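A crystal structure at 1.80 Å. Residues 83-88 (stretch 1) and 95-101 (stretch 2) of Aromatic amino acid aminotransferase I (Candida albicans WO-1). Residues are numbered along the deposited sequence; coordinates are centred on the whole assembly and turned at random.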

# COMPACT_ATOMS: atom_id res chain seq x y z
N ILE B 83 -12.37 -16.20 16.51
CA ILE B 83 -13.22 -15.23 15.78
C ILE B 83 -13.38 -15.77 14.35
O ILE B 83 -12.43 -16.34 13.80
CB ILE B 83 -12.62 -13.80 15.82
CG1 ILE B 83 -11.14 -13.82 15.44
CG2 ILE B 83 -12.85 -13.19 17.19
CD1 ILE B 83 -10.51 -12.46 15.16
N GLU B 84 -14.55 -15.57 13.79
CA GLU B 84 -14.96 -16.06 12.47
C GLU B 84 -15.55 -14.89 11.69
O GLU B 84 -16.41 -14.16 12.25
CB GLU B 84 -16.00 -17.16 12.61
CG GLU B 84 -15.46 -18.39 13.31
CD GLU B 84 -16.35 -19.60 13.07
OE1 GLU B 84 -17.57 -19.44 13.25
OE2 GLU B 84 -15.83 -20.68 12.64
N VAL B 85 -15.04 -14.70 10.48
CA VAL B 85 -15.69 -13.84 9.47
C VAL B 85 -16.11 -14.70 8.27
O VAL B 85 -15.26 -15.11 7.45
CB VAL B 85 -14.78 -12.67 9.07
CG1 VAL B 85 -15.56 -11.74 8.17
CG2 VAL B 85 -14.28 -11.94 10.33
N PHE B 86 -17.41 -14.93 8.16
CA PHE B 86 -18.02 -15.60 7.00
C PHE B 86 -18.15 -14.63 5.82
O PHE B 86 -18.18 -13.39 6.01
CB PHE B 86 -19.40 -16.13 7.41
CG PHE B 86 -19.34 -17.31 8.34
CD1 PHE B 86 -19.27 -17.13 9.71
CD2 PHE B 86 -19.37 -18.60 7.83
CE1 PHE B 86 -19.25 -18.23 10.56
CE2 PHE B 86 -19.33 -19.70 8.69
CZ PHE B 86 -19.27 -19.51 10.04
N LYS B 87 -18.27 -15.23 4.62
CA LYS B 87 -18.54 -14.52 3.35
C LYS B 87 -19.87 -13.76 3.45
O LYS B 87 -19.92 -12.59 3.00
CB LYS B 87 -18.52 -15.53 2.20
CG LYS B 87 -18.78 -14.98 0.81
CD LYS B 87 -18.12 -15.87 -0.23
CE LYS B 87 -18.42 -15.48 -1.65
NZ LYS B 87 -17.90 -16.49 -2.59
N LYS B 88 -20.90 -14.39 4.03
CA LYS B 88 -22.28 -13.80 4.04
C LYS B 88 -22.59 -13.18 5.41
O LYS B 88 -22.37 -13.84 6.44
CB LYS B 88 -23.34 -14.87 3.73
CG LYS B 88 -23.24 -15.53 2.36
CD LYS B 88 -24.42 -16.43 1.99
CE LYS B 88 -25.17 -17.02 3.18
NZ LYS B 88 -26.08 -18.13 2.80
N ASP B 95 -21.80 -6.79 13.60
CA ASP B 95 -20.77 -5.73 13.42
C ASP B 95 -19.52 -6.26 12.72
O ASP B 95 -18.47 -5.57 12.79
CB ASP B 95 -20.44 -5.09 14.78
CG ASP B 95 -21.69 -4.59 15.51
OD1 ASP B 95 -22.40 -3.80 14.93
OD2 ASP B 95 -21.91 -4.99 16.67
N GLN B 96 -19.64 -7.38 12.00
CA GLN B 96 -18.50 -7.96 11.22
C GLN B 96 -18.48 -7.39 9.80
O GLN B 96 -19.51 -6.86 9.32
CB GLN B 96 -18.60 -9.49 11.17
CG GLN B 96 -18.56 -10.15 12.54
CD GLN B 96 -17.43 -9.61 13.39
OE1 GLN B 96 -16.25 -9.75 13.06
NE2 GLN B 96 -17.77 -8.97 14.49
N ILE B 97 -17.34 -7.46 9.12
CA ILE B 97 -17.25 -7.02 7.70
C ILE B 97 -17.15 -8.31 6.89
O ILE B 97 -16.04 -8.84 6.68
CB ILE B 97 -16.13 -6.00 7.45
CG1 ILE B 97 -15.88 -5.08 8.66
CG2 ILE B 97 -16.49 -5.20 6.21
CD1 ILE B 97 -14.54 -4.38 8.69
N GLU B 98 -18.32 -8.82 6.51
CA GLU B 98 -18.45 -10.13 5.84
C GLU B 98 -17.58 -10.10 4.57
O GLU B 98 -17.45 -9.00 3.96
CB GLU B 98 -19.93 -10.43 5.56
CG GLU B 98 -20.58 -9.51 4.54
CD GLU B 98 -21.12 -8.19 5.04
OE1 GLU B 98 -20.99 -7.91 6.26
OE2 GLU B 98 -21.63 -7.41 4.19
N LEU B 99 -16.98 -11.23 4.22
CA LEU B 99 -15.92 -11.26 3.17
C LEU B 99 -16.50 -10.86 1.81
O LEU B 99 -15.72 -10.38 0.98
CB LEU B 99 -15.29 -12.65 3.07
CG LEU B 99 -14.70 -13.21 4.36
CD1 LEU B 99 -14.10 -14.58 4.08
CD2 LEU B 99 -13.65 -12.25 4.94
N ALA B 100 -17.80 -11.08 1.54
CA ALA B 100 -18.42 -10.65 0.28
C ALA B 100 -18.23 -9.13 0.11
O ALA B 100 -18.17 -8.66 -1.02
CB ALA B 100 -19.89 -11.06 0.27
N ARG B 101 -18.13 -8.38 1.21
CA ARG B 101 -17.92 -6.92 1.28
C ARG B 101 -16.44 -6.58 1.60
O ARG B 101 -15.85 -5.74 0.85
CB ARG B 101 -18.90 -6.31 2.28
CG ARG B 101 -18.85 -4.80 2.42
CD ARG B 101 -20.14 -4.20 3.03
NE ARG B 101 -20.38 -4.84 4.32
CZ ARG B 101 -20.02 -4.34 5.50
NH1 ARG B 101 -19.47 -3.13 5.58
NH2 ARG B 101 -20.23 -5.05 6.60
O HOH W 1 -15.65 -12.33 14.51

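How does the contact begin along stretch 2? D95 stays out of reach, and Q96 makes the first approach. Its CA-to-CB bond points toward the strand, and water 1 links the two sides, donating to E84 O (3.0 Å) and, weakly, to Q96 OE1 (3.0 Å). An amide oxygen suits this place because it can accept a hydrogen bond from the water.

What does V85 do in the middle? Buried and with its CA-to-CB bond toward stretch 2, it lays CG1 3.3 Å from the backbone atom I97 O, while the CA-to-CB bond of I97 points away. The branched, apolar valine suits this buried place, with V85 CG1 also 3.8 Å from L99 CD2.

How is the helix start fastened? E98, the N-cap residue, brings its CA 3.3 Å from F86 O in a CA-H...O contact. Its carboxylate leads away from stretch 1 to R101, with E98 OE2 2.9 Å from R101 NE in a salt bridge.

What do L99 and A100 add? Their amides, at the opening of the helix, donate to carbonyls at the end of the strand and just beyond it: L99 N to F86 O (3.1 Å) and A100 N to K87 O (3.0 Å). The methyl of A100 lies near the aliphatic part of K87, with A100 CB 4.1 Å from K87 CG.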